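Local coordinates for protein actinorhodin polyketide putative beta-ketoacyl synthase 2 (Streptomyces coelicolor A3, PDB 1TQY) that pairs with a ketosynthase subunit in the minimal actinorhodin polyketide synthase and probably helps set the length of the polyketide chain, at residues P78-A83 against Y145-G150; Y104-V109 against H156-P161; A111-G116 against G194-L199; F119-F124 against A198-G203; G211-A216 against A231-G236. All coordinates share one frame; numbering follows the deposited sequence.

Contact 1 of 5, residues P78-A83 against Y145-G150; sequences PSTRLA and YAVNTG
Thr80 and Asn148 make the one direct hydrogen bond between segments 78-83 and 145-150. Thr80 OG1 donates to Asn148 OD1 over 2.6 Å. The hydroxyl lies in the plane of the amide carbonyl, with a C=O...donor angle of 154°. Thr80 OG1 stands beside its own backbone N (chi1 -59°), while CG2 takes the position anti to that nitrogen. Both methyls of Val147 come up to the hydroxyl from the same side, CG1 and CG2 each 3.7 Å from Thr80 OG1. One turn along the same helix, Ala83 CB packs on Asn148 CG at 4.0 Å.

The other end of the amide is reached through water. Asn148 ND2 donates to a water at 3.1 Å, and this water donates to Ser79 OG at 2.6 Å. Asp77 also holds the Ser79 hydroxyl. Both ends of the Asn148 amide are thus tied toward helix 78-93, which should limit its rotation.

Further out, Ala83 rests on Val195 of strand 189-196, and Thr149 bonds to Thr110 and Ser163. The contact is buried polar packing of two neighbouring helices against a sheet of the thiolase fold.

Contact 2 of 5, residues Y104-V109 against H156-P161; sequences YDMGVV and HGMRGP
Met106 and Met158 have the most surface buried here, and their side chains cross at about a right angle. Met106 CB meets Met158 CG at 3.5 Å. Met158 SD is carried outward by an extended chi2 (-174°) and reaches Val108 CG2 at 3.7 Å. Met106 instead bends at its last torsion (chi3 -77°), and its CE turns to Gly157 O, 3.8 Å away. Leu91 of helix 78-93 and Val191 of strand 189-196 also touch Met158. Pro98 and Leu101 do the same for Met106.

Tyr104 is the third main contributor. Its ring crosses the side chain of Arg159 obliquely, with CD1 3.9 Å from Arg159 CB. Arg159 O lies near the ring plane, at the edge. The guanidinium of Arg159 turns to the other protein of the assembly, where NE bonds to the backbone.

Between these side chains the backbones meet closely. Gly160 N donates to Met106 O at 2.8 Å, from above the carbonyl plane. Tyr104 O comes within 3.2 Å of Gly160 CA, which bears no side chain. A CA-H...O contact follows, Gly107 CA to Pro161 O at 3.5 Å.

Ser162, the next residue, bonds to Val108 N. The segment 156-161 is the connection from helix 147-156 to strand 163-166. It crosses the start of strand 106-111 just before strand 163-166 pairs with it in parallel, in the strand-and-helix alternation of the thiolase fold.

Contact 3 of 5, residues A111-G116 against G194-L199; sequences ANACGG and GVDSAL
A buried carboxylate, that of Asp196, holds the loop between strand 106-111 and helix 117-129, where Asn112 forms an Asx motif. Cys114 N donates to Asp196 OD2 at 2.8 Å. This bond is fairly straight, with an N-H...O angle of 160°, and reaches the syn side of the carboxylate. Ala113 N points toward the same group. It bonds to Asp196 OD1 at 3.2 Å and makes a weak bond to OD2. OD1, whose position is less sure, also has Ser343 OG, outside the two segments, as a partner.

In the Asx motif Asn112 OD1 accepts from Gly115 N at 2.8 Å, with the donor well above the carbonyl plane. The Asn112 amide and the Asp196 carboxylate are turned 82° apart, and Asn112 OD1 lies 3.6 Å from Asp196 OD2. Cys114 SG stands beside its own backbone N (chi1 -48°) and touches Ala198 CB at 4.0 Å.

A water fills in between the segments. It accepts from Ser197 N at 3.1 Å and lies in hydrogen-bonding range of both Asp196 OD2 and Gly115 O. The Ser197 hydroxyl is turned to Glu237.

The N-H groups of Ala113 and Cys114 thus point at a buried carboxylate, which would probably favour its charged form and help fix the loop backbone there.

Contact 4 of 5, residues F119-F124 against A198-G203; sequences FTHREF and ALDPWG
His121 on helix 117-129 faces Asp200 and Trp202, at the capped N terminus of helix 201-208. His121, Trp202 and Phe124 form an aromatic cluster. His121 CG is anti to its backbone N (chi1 -178°), which sends the ring out from its helix. His121 ND1 donates to Asp200 OD1 at 2.8 Å, on the anti side of the carboxylate. The bond is bent, 136° at the hydrogen, and the acceptor is tilted out of the imidazole plane.

Over one face of the same imidazole sits Trp202 CB, 3.8 Å from the ring centroid, in a CH-pi contact. The indole then presents its edge to this face in a T-shaped pair. An aromatic side chain of the partner subunit also stacks on His121.

One turn later Phe124 meets the far end of the same indole. Its face takes the edge of the six-membered ring, with planes at 85° and centroids 5.3 Å apart. Phe124 CD2 lies 3.6 Å from Trp202 CZ3. Phe117 and aromatic groups of the partner subunit continue the cluster, so the cluster is part of the interface with the partner subunit.

Asp200 is the N-cap of helix 201-208, and its OD1 serves both helices. Gly203 N donates to Asp200 OD1 at 3.0 Å, approaching from the face of the carboxylate opposite to that used by His121 ND1.

Contact 5 of 5, residues G211-A216 against A231-G236; sequences GRISTA and AGYVPG
Ile213 and Tyr233 form a single beta bridge between two loop segments, just ahead of an ST turn at Ser214. Two backbone hydrogen bonds make the bridge. Tyr233 N donates to Arg212 O at 2.9 Å, nearly along the C=O axis. Ser214 N donates to Tyr233 O, also at 2.9 Å, and is close to straight at 170°, though it approaches from above the carbonyl plane. Tyr233 O takes a CA-H...O contact from Ile213 CA as well. Ala231 O does so from Ser214 CA.

Other polar groups are met from several sides. Ser214 OG is anti to its backbone N (chi1 170°) and accepts from Ala216 N at 3.0 Å, which is the ST turn. The same hydroxyl makes a weak bond to Ala222 O. A water links the segments next to it: it accepts from Thr215 N at 3.0 Å and donates to Ala231 O at 2.6 Å. Tyr233 OH is bonded to Tyr342 OH. Backbone bonds of Gly232 to Gly308 and Val234 to Arg340 tie the second segment to other loops. Pro235, through its carbonyl O, is backbone hydrogen-bonded to Gly57, the residue before Gln58 of the sodium site.

The Ile213 side chain packs on Tyr233 and Pro235. Its CG1 sits over one face of the Tyr233 ring, 4.3 Å from the centroid. Beyond it, Ile213 CD1 touches Pro235 CG at 3.6 Å.

From the N terminus the chain opens contacts 1, 2, 3 and 4 in turn, at helix 78-93, strand 106-111, the loop after it and helix 117-129. It closes them at 145-150, 156-161, 194-199 and 198-203. Contacts 1, 2 and 3 cross one another, and contact 4 crosses 1 and 2. Contacts 3 and 4 end on the same run of chain and share Ala198 and Leu199. Contacts 1 and 3 touch through Asn148 and Asn112, and contacts 1 and 2 through Thr149 and Val108. Contact 5 follows in series and closes a short loop before strand 238-246. Together they join sheet, flanking helices and connecting loops.

Contact 1 of 5, residues P78-A83 against Y145-G150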
# COMPACT_ATOMS: atom_id res chain seq x y z
N PRO B 78 9.13 -9.84 12.91
CA PRO B 78 9.98 -8.88 13.62
C PRO B 78 9.63 -7.44 13.28
O PRO B 78 9.58 -6.57 14.17
CB PRO B 78 11.38 -9.24 13.13
CG PRO B 78 11.29 -10.72 13.00
CD PRO B 78 9.92 -10.95 12.36
N SER B 79 9.37 -7.17 12.01
CA SER B 79 9.02 -5.81 11.58
C SER B 79 7.78 -5.28 12.31
O SER B 79 7.75 -4.14 12.76
CB SER B 79 8.76 -5.76 10.07
OG SER B 79 7.64 -6.55 9.73
N THR B 80 6.75 -6.12 12.44
CA THR B 80 5.52 -5.67 13.10
C THR B 80 5.70 -5.39 14.59
O THR B 80 5.11 -4.45 15.15
CB THR B 80 4.40 -6.69 12.88
OG1 THR B 80 4.17 -6.83 11.47
CG2 THR B 80 3.11 -6.22 13.56
N ARG B 81 6.53 -6.19 15.25
CA ARG B 81 6.78 -6.00 16.68
C ARG B 81 7.47 -4.68 16.92
O ARG B 81 7.19 -3.97 17.90
CB ARG B 81 7.62 -7.15 17.22
CG ARG B 81 6.95 -8.49 17.06
CD ARG B 81 7.90 -9.58 17.45
NE ARG B 81 7.31 -10.91 17.38
CZ ARG B 81 7.99 -12.01 17.69
NH1 ARG B 81 9.26 -11.91 18.09
NH2 ARG B 81 7.41 -13.20 17.62
N LEU B 82 8.38 -4.33 16.02
CA LEU B 82 9.09 -3.07 16.12
C LEU B 82 8.12 -1.91 15.89
O LEU B 82 8.16 -0.91 16.61
CB LEU B 82 10.23 -3.04 15.09
CG LEU B 82 11.38 -3.99 15.43
CD1 LEU B 82 12.19 -4.33 14.20
CD2 LEU B 82 12.23 -3.37 16.50
N ALA B 83 7.24 -2.06 14.91
CA ALA B 83 6.25 -1.03 14.59
C ALA B 83 5.27 -0.81 15.74
O ALA B 83 4.89 0.32 16.02
CB ALA B 83 5.48 -1.43 13.32
N TYR B 145 1.23 -6.66 3.24
CA TYR B 145 1.70 -5.30 3.44
C TYR B 145 0.91 -4.43 4.40
O TYR B 145 1.46 -3.55 5.05
CB TYR B 145 1.86 -4.64 2.07
CG TYR B 145 2.76 -5.49 1.20
CD1 TYR B 145 4.14 -5.53 1.40
CD2 TYR B 145 2.21 -6.39 0.28
CE1 TYR B 145 4.95 -6.46 0.74
CE2 TYR B 145 3.00 -7.32 -0.39
CZ TYR B 145 4.37 -7.36 -0.15
OH TYR B 145 5.14 -8.33 -0.75
N ALA B 146 -0.39 -4.69 4.52
CA ALA B 146 -1.23 -3.91 5.43
C ALA B 146 -1.04 -4.28 6.90
O ALA B 146 -1.50 -3.55 7.77
CB ALA B 146 -2.69 -4.08 5.05
N VAL B 147 -0.36 -5.39 7.18
CA VAL B 147 -0.22 -5.87 8.55
C VAL B 147 0.01 -4.83 9.65
O VAL B 147 -0.73 -4.81 10.63
CB VAL B 147 0.87 -7.01 8.68
CG1 VAL B 147 2.27 -6.48 8.34
CG2 VAL B 147 0.84 -7.59 10.08
N ASN B 148 1.00 -3.96 9.50
CA ASN B 148 1.26 -2.99 10.55
C ASN B 148 0.17 -1.94 10.78
O ASN B 148 0.04 -1.40 11.88
CB ASN B 148 2.61 -2.33 10.32
CG ASN B 148 3.71 -3.35 10.23
OD1 ASN B 148 3.68 -4.36 10.94
ND2 ASN B 148 4.67 -3.11 9.35
N THR B 149 -0.62 -1.66 9.76
CA THR B 149 -1.69 -0.69 9.95
C THR B 149 -2.80 -1.38 10.76
O THR B 149 -3.27 -0.85 11.77
CB THR B 149 -2.25 -0.18 8.61
OG1 THR B 149 -1.29 0.70 8.00
CG2 THR B 149 -3.54 0.58 8.81
N GLY B 150 -3.17 -2.58 10.33
CA GLY B 150 -4.20 -3.33 11.02
C GLY B 150 -3.87 -3.67 12.47
O GLY B 150 -4.75 -3.64 13.33
O HOH W 1 6.15 -5.42 7.92

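Contact 2 of 5, residues Y104-V109 against H156-P161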
# COMPACT_ATOMS: atom_id res chain seq x y z
N TYR B 104 -13.46 6.79 15.98
CA TYR B 104 -13.42 7.21 14.59
C TYR B 104 -12.50 8.41 14.33
O TYR B 104 -12.15 8.67 13.19
CB TYR B 104 -14.83 7.55 14.09
CG TYR B 104 -15.78 6.37 14.03
CD1 TYR B 104 -15.47 5.23 13.28
CD2 TYR B 104 -16.99 6.40 14.70
CE1 TYR B 104 -16.36 4.16 13.21
CE2 TYR B 104 -17.88 5.34 14.64
CZ TYR B 104 -17.56 4.22 13.90
OH TYR B 104 -18.45 3.17 13.84
N ASP B 105 -12.10 9.14 15.37
CA ASP B 105 -11.22 10.28 15.19
C ASP B 105 -9.73 9.90 15.17
O ASP B 105 -8.86 10.78 15.20
CB ASP B 105 -11.46 11.35 16.26
CG ASP B 105 -12.75 12.12 16.06
OD1 ASP B 105 -13.22 12.23 14.90
OD2 ASP B 105 -13.29 12.64 17.05
N MET B 106 -9.44 8.61 15.13
CA MET B 106 -8.06 8.14 15.10
C MET B 106 -7.80 7.24 13.91
O MET B 106 -8.42 6.19 13.75
CB MET B 106 -7.72 7.41 16.39
CG MET B 106 -7.83 8.29 17.62
SD MET B 106 -7.43 7.39 19.12
CE MET B 106 -8.96 6.44 19.38
N GLY B 107 -6.87 7.67 13.05
CA GLY B 107 -6.54 6.89 11.87
C GLY B 107 -5.13 6.33 11.91
O GLY B 107 -4.32 6.71 12.76
N VAL B 108 -4.83 5.43 10.98
CA VAL B 108 -3.50 4.84 10.91
C VAL B 108 -3.04 4.68 9.47
O VAL B 108 -3.68 3.99 8.67
CB VAL B 108 -3.47 3.45 11.61
CG1 VAL B 108 -2.08 2.82 11.49
CG2 VAL B 108 -3.81 3.60 13.10
N VAL B 109 -1.94 5.35 9.13
CA VAL B 109 -1.39 5.30 7.78
C VAL B 109 0.09 4.92 7.83
O VAL B 109 0.91 5.69 8.32
CB VAL B 109 -1.51 6.65 7.06
CG1 VAL B 109 -1.05 6.49 5.61
CG2 VAL B 109 -2.95 7.14 7.12
N HIS B 156 -4.87 -0.15 19.48
CA HIS B 156 -5.22 1.11 20.12
C HIS B 156 -6.68 1.50 19.93
O HIS B 156 -7.11 2.56 20.38
CB HIS B 156 -4.27 2.20 19.62
CG HIS B 156 -2.83 1.88 19.89
ND1 HIS B 156 -2.28 1.94 21.15
CD2 HIS B 156 -1.86 1.39 19.07
CE1 HIS B 156 -1.03 1.50 21.10
NE2 HIS B 156 -0.75 1.17 19.85
N GLY B 157 -7.44 0.62 19.28
CA GLY B 157 -8.85 0.90 19.06
C GLY B 157 -9.08 2.10 18.17
O GLY B 157 -9.98 2.91 18.41
N MET B 158 -8.26 2.22 17.13
CA MET B 158 -8.39 3.33 16.19
C MET B 158 -9.25 2.86 15.02
O MET B 158 -8.91 1.88 14.37
CB MET B 158 -7.00 3.77 15.72
CG MET B 158 -6.17 4.29 16.87
SD MET B 158 -4.58 4.98 16.40
CE MET B 158 -3.92 5.37 18.06
N ARG B 159 -10.37 3.54 14.77
CA ARG B 159 -11.29 3.13 13.72
C ARG B 159 -11.49 4.08 12.56
O ARG B 159 -12.27 3.80 11.65
CB ARG B 159 -12.65 2.80 14.34
CG ARG B 159 -12.55 1.75 15.43
CD ARG B 159 -13.88 1.06 15.69
NE ARG B 159 -13.67 -0.11 16.53
CZ ARG B 159 -13.44 -0.05 17.84
NH1 ARG B 159 -13.40 1.13 18.45
NH2 ARG B 159 -13.20 -1.16 18.51
N GLY B 160 -10.79 5.22 12.59
CA GLY B 160 -10.91 6.19 11.51
C GLY B 160 -10.30 5.70 10.21
O GLY B 160 -9.83 4.55 10.13
N PRO B 161 -10.28 6.55 9.17
CA PRO B 161 -9.72 6.22 7.85
C PRO B 161 -8.26 5.83 8.00
O PRO B 161 -7.47 6.58 8.56
CB PRO B 161 -9.86 7.53 7.07
CG PRO B 161 -10.86 8.32 7.82
CD PRO B 161 -10.62 7.98 9.25

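Contact 3 of 5, residues A111-G116 against G194-L199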
# COMPACT_ATOMS: atom_id res chain seq x y z
N ALA B 111 3.58 2.79 5.78
CA ALA B 111 4.14 2.33 4.51
C ALA B 111 4.82 1.00 4.87
O ALA B 111 5.28 0.82 5.99
CB ALA B 111 5.16 3.34 3.99
N ASN B 112 4.86 0.07 3.93
CA ASN B 112 5.50 -1.22 4.18
C ASN B 112 6.15 -1.67 2.88
O ASN B 112 5.51 -1.70 1.84
CB ASN B 112 4.46 -2.26 4.62
CG ASN B 112 5.05 -3.36 5.46
OD1 ASN B 112 6.17 -3.83 5.18
ND2 ASN B 112 4.32 -3.80 6.48
N ALA B 113 7.43 -2.00 2.92
CA ALA B 113 8.12 -2.41 1.70
C ALA B 113 8.27 -3.92 1.50
O ALA B 113 8.02 -4.43 0.41
CB ALA B 113 9.48 -1.73 1.65
N CYS B 114 8.69 -4.62 2.55
CA CYS B 114 8.93 -6.06 2.50
C CYS B 114 7.85 -6.88 3.16
O CYS B 114 7.72 -8.07 2.89
CB CYS B 114 10.25 -6.39 3.20
SG CYS B 114 11.62 -5.35 2.70
N GLY B 115 7.08 -6.24 4.04
CA GLY B 115 6.04 -6.96 4.76
C GLY B 115 6.72 -7.89 5.75
O GLY B 115 7.92 -7.74 6.02
N GLY B 116 5.98 -8.85 6.29
CA GLY B 116 6.56 -9.78 7.25
C GLY B 116 7.31 -10.87 6.53
O GLY B 116 6.90 -12.02 6.56
N GLY B 194 6.49 3.97 9.35
CA GLY B 194 6.83 2.73 8.71
C GLY B 194 8.02 2.11 9.40
O GLY B 194 8.80 2.78 10.09
N VAL B 195 8.14 0.81 9.21
CA VAL B 195 9.20 0.00 9.77
C VAL B 195 9.36 -1.18 8.83
O VAL B 195 8.38 -1.74 8.37
CB VAL B 195 8.81 -0.54 11.17
CG1 VAL B 195 9.82 -1.58 11.62
CG2 VAL B 195 8.76 0.59 12.19
N ASP B 196 10.60 -1.53 8.51
CA ASP B 196 10.86 -2.68 7.66
C ASP B 196 11.96 -3.49 8.31
O ASP B 196 12.68 -2.98 9.17
CB ASP B 196 11.32 -2.29 6.24
CG ASP B 196 10.19 -2.24 5.23
OD1 ASP B 196 9.76 -1.11 4.87
OD2 ASP B 196 9.73 -3.32 4.78
N SER B 197 12.06 -4.74 7.90
CA SER B 197 13.08 -5.67 8.38
C SER B 197 13.07 -6.85 7.42
O SER B 197 12.02 -7.45 7.19
CB SER B 197 12.79 -6.17 9.79
OG SER B 197 13.81 -7.05 10.20
N ALA B 198 14.22 -7.17 6.85
CA ALA B 198 14.30 -8.29 5.93
C ALA B 198 15.66 -8.95 6.14
O ALA B 198 16.43 -9.12 5.20
CB ALA B 198 14.17 -7.80 4.50
N LEU B 199 15.92 -9.32 7.39
CA LEU B 199 17.18 -9.93 7.77
C LEU B 199 17.17 -11.44 7.91
O LEU B 199 17.65 -11.98 8.91
CB LEU B 199 17.68 -9.28 9.06
CG LEU B 199 17.96 -7.79 8.92
CD1 LEU B 199 18.49 -7.24 10.23
CD2 LEU B 199 18.99 -7.58 7.80
O HOH W 2 9.32 -5.52 6.59

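Contact 4 of 5, residues F119-F124 against A198-G203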
# COMPACT_ATOMS: atom_id res chain seq x y z
N PHE B 119 8.76 -13.98 8.59
CA PHE B 119 7.63 -14.85 8.88
C PHE B 119 7.21 -15.65 7.66
O PHE B 119 7.06 -16.87 7.73
CB PHE B 119 6.44 -14.04 9.41
CG PHE B 119 5.38 -14.88 10.07
CD1 PHE B 119 4.53 -15.69 9.31
CD2 PHE B 119 5.25 -14.90 11.45
CE1 PHE B 119 3.58 -16.51 9.92
CE2 PHE B 119 4.31 -15.72 12.07
CZ PHE B 119 3.47 -16.52 11.30
N THR B 120 7.02 -14.99 6.52
CA THR B 120 6.58 -15.73 5.34
C THR B 120 7.61 -16.74 4.82
O THR B 120 7.24 -17.78 4.28
CB THR B 120 6.12 -14.77 4.20
OG1 THR B 120 5.31 -15.49 3.28
CG2 THR B 120 7.31 -14.20 3.43
N HIS B 121 8.90 -16.43 4.97
CA HIS B 121 9.94 -17.35 4.51
C HIS B 121 9.81 -18.67 5.27
O HIS B 121 9.83 -19.75 4.68
CB HIS B 121 11.33 -16.74 4.74
CG HIS B 121 12.46 -17.59 4.25
ND1 HIS B 121 13.78 -17.27 4.49
CD2 HIS B 121 12.48 -18.76 3.56
CE1 HIS B 121 14.56 -18.21 3.97
NE2 HIS B 121 13.80 -19.12 3.40
N ARG B 122 9.67 -18.58 6.59
CA ARG B 122 9.52 -19.79 7.40
C ARG B 122 8.27 -20.56 6.99
O ARG B 122 8.26 -21.80 7.00
CB ARG B 122 9.45 -19.43 8.89
CG ARG B 122 10.66 -18.65 9.38
CD ARG B 122 10.46 -18.08 10.76
NE ARG B 122 11.60 -17.25 11.14
CZ ARG B 122 12.83 -17.72 11.32
NH1 ARG B 122 13.08 -19.01 11.18
NH2 ARG B 122 13.82 -16.89 11.63
N GLU B 123 7.21 -19.86 6.61
CA GLU B 123 5.98 -20.55 6.21
C GLU B 123 6.16 -21.23 4.86
O GLU B 123 5.58 -22.28 4.60
CB GLU B 123 4.78 -19.58 6.18
CG GLU B 123 4.33 -19.10 7.57
CD GLU B 123 4.12 -20.24 8.57
OE1 GLU B 123 3.58 -21.30 8.17
OE2 GLU B 123 4.47 -20.07 9.76
N PHE B 124 6.97 -20.62 3.99
CA PHE B 124 7.25 -21.20 2.67
C PHE B 124 8.06 -22.48 2.86
O PHE B 124 7.84 -23.48 2.17
CB PHE B 124 8.08 -20.24 1.82
CG PHE B 124 7.27 -19.40 0.89
CD1 PHE B 124 6.75 -19.94 -0.28
CD2 PHE B 124 7.06 -18.05 1.15
CE1 PHE B 124 6.04 -19.16 -1.19
CE2 PHE B 124 6.35 -17.25 0.25
CZ PHE B 124 5.84 -17.80 -0.92
N ALA B 198 14.22 -7.17 6.85
CA ALA B 198 14.30 -8.29 5.93
C ALA B 198 15.66 -8.95 6.14
O ALA B 198 16.43 -9.12 5.20
CB ALA B 198 14.17 -7.80 4.50
N LEU B 199 15.92 -9.32 7.39
CA LEU B 199 17.18 -9.93 7.77
C LEU B 199 17.17 -11.44 7.91
O LEU B 199 17.65 -11.98 8.91
CB LEU B 199 17.68 -9.28 9.06
CG LEU B 199 17.96 -7.79 8.92
CD1 LEU B 199 18.49 -7.24 10.23
CD2 LEU B 199 18.99 -7.58 7.80
N ASP B 200 16.60 -12.11 6.92
CA ASP B 200 16.57 -13.56 6.90
C ASP B 200 17.35 -13.86 5.63
O ASP B 200 17.55 -12.96 4.81
CB ASP B 200 15.15 -14.08 6.76
CG ASP B 200 14.54 -13.72 5.43
OD1 ASP B 200 14.42 -14.59 4.55
OD2 ASP B 200 14.18 -12.53 5.27
N PRO B 201 17.78 -15.11 5.43
CA PRO B 201 18.54 -15.43 4.22
C PRO B 201 17.88 -15.01 2.89
O PRO B 201 18.54 -14.44 2.03
CB PRO B 201 18.73 -16.93 4.32
CG PRO B 201 18.73 -17.18 5.81
CD PRO B 201 17.62 -16.31 6.28
N TRP B 202 16.59 -15.29 2.73
CA TRP B 202 15.89 -14.95 1.48
C TRP B 202 15.77 -13.44 1.32
O TRP B 202 16.09 -12.88 0.26
CB TRP B 202 14.51 -15.61 1.44
CG TRP B 202 13.84 -15.60 0.07
CD1 TRP B 202 14.41 -15.26 -1.14
CD2 TRP B 202 12.48 -15.95 -0.21
NE1 TRP B 202 13.48 -15.37 -2.15
CE2 TRP B 202 12.28 -15.79 -1.61
CE3 TRP B 202 11.40 -16.37 0.58
CZ2 TRP B 202 11.05 -16.05 -2.23
CZ3 TRP B 202 10.16 -16.63 -0.05
CH2 TRP B 202 10.01 -16.47 -1.44
N GLY B 203 15.31 -12.77 2.38
CA GLY B 203 15.19 -11.32 2.34
C GLY B 203 16.53 -10.68 2.02
O GLY B 203 16.61 -9.69 1.30

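Contact 5 of 5, residues G211-A216 against A231-G236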
# COMPACT_ATOMS: atom_id res chain seq x y z
N GLY B 211 21.19 -4.97 -6.64
CA GLY B 211 22.39 -4.61 -7.36
C GLY B 211 22.97 -3.35 -6.77
O GLY B 211 23.91 -2.78 -7.30
N ARG B 212 22.42 -2.92 -5.63
CA ARG B 212 22.90 -1.68 -5.01
C ARG B 212 23.41 -1.78 -3.59
O ARG B 212 23.68 -0.77 -2.93
CB ARG B 212 21.78 -0.64 -5.09
CG ARG B 212 21.52 -0.15 -6.52
CD ARG B 212 20.24 0.68 -6.64
NE ARG B 212 20.02 1.17 -8.01
CZ ARG B 212 18.92 1.81 -8.42
NH1 ARG B 212 17.92 2.03 -7.57
NH2 ARG B 212 18.82 2.21 -9.67
N ILE B 213 23.58 -3.01 -3.11
CA ILE B 213 24.04 -3.21 -1.75
C ILE B 213 25.56 -3.29 -1.62
O ILE B 213 26.23 -4.00 -2.37
CB ILE B 213 23.37 -4.46 -1.19
CG1 ILE B 213 21.87 -4.15 -1.08
CG2 ILE B 213 23.94 -4.84 0.15
CD1 ILE B 213 21.09 -5.19 -0.37
N SER B 214 26.10 -2.53 -0.67
CA SER B 214 27.54 -2.51 -0.44
C SER B 214 28.08 -3.86 -0.03
O SER B 214 27.49 -4.57 0.79
CB SER B 214 27.91 -1.49 0.63
OG SER B 214 29.26 -1.65 1.01
N THR B 215 29.23 -4.23 -0.61
CA THR B 215 29.86 -5.49 -0.26
C THR B 215 31.08 -5.21 0.63
O THR B 215 31.94 -6.06 0.79
CB THR B 215 30.33 -6.28 -1.51
OG1 THR B 215 31.25 -5.48 -2.26
CG2 THR B 215 29.13 -6.66 -2.38
N ALA B 216 31.13 -4.02 1.23
CA ALA B 216 32.25 -3.67 2.10
C ALA B 216 32.27 -4.54 3.36
O ALA B 216 31.27 -5.19 3.68
CB ALA B 216 32.16 -2.20 2.50
N ALA B 231 29.91 3.04 -2.65
CA ALA B 231 29.88 1.76 -3.35
C ALA B 231 28.65 0.93 -2.98
O ALA B 231 28.73 -0.30 -2.90
CB ALA B 231 31.16 0.97 -3.06
N GLY B 232 27.52 1.59 -2.78
CA GLY B 232 26.31 0.87 -2.43
C GLY B 232 25.81 1.23 -1.05
O GLY B 232 26.56 1.76 -0.24
N TYR B 233 24.54 0.96 -0.77
CA TYR B 233 24.00 1.28 0.54
C TYR B 233 24.02 0.04 1.42
O TYR B 233 24.13 -1.08 0.93
CB TYR B 233 22.56 1.82 0.41
CG TYR B 233 21.51 0.78 0.08
CD1 TYR B 233 20.85 0.07 1.09
CD2 TYR B 233 21.16 0.51 -1.25
CE1 TYR B 233 19.86 -0.87 0.79
CE2 TYR B 233 20.18 -0.42 -1.57
CZ TYR B 233 19.53 -1.11 -0.54
OH TYR B 233 18.54 -2.02 -0.85
N VAL B 234 23.96 0.26 2.73
CA VAL B 234 23.92 -0.83 3.69
C VAL B 234 22.46 -0.94 4.15
O VAL B 234 21.87 0.06 4.55
CB VAL B 234 24.83 -0.55 4.92
CG1 VAL B 234 24.60 -1.62 5.99
CG2 VAL B 234 26.32 -0.59 4.49
N PRO B 235 21.86 -2.14 4.07
CA PRO B 235 20.46 -2.34 4.49
C PRO B 235 20.37 -2.21 6.01
O PRO B 235 21.36 -2.41 6.72
CB PRO B 235 20.17 -3.78 4.08
CG PRO B 235 21.21 -4.09 3.05
CD PRO B 235 22.43 -3.38 3.53
N GLY B 236 19.19 -1.89 6.52
CA GLY B 236 19.00 -1.79 7.96
C GLY B 236 17.59 -2.24 8.29
O GLY B 236 16.81 -2.48 7.38
O HOH W 3 30.50 -2.15 -2.28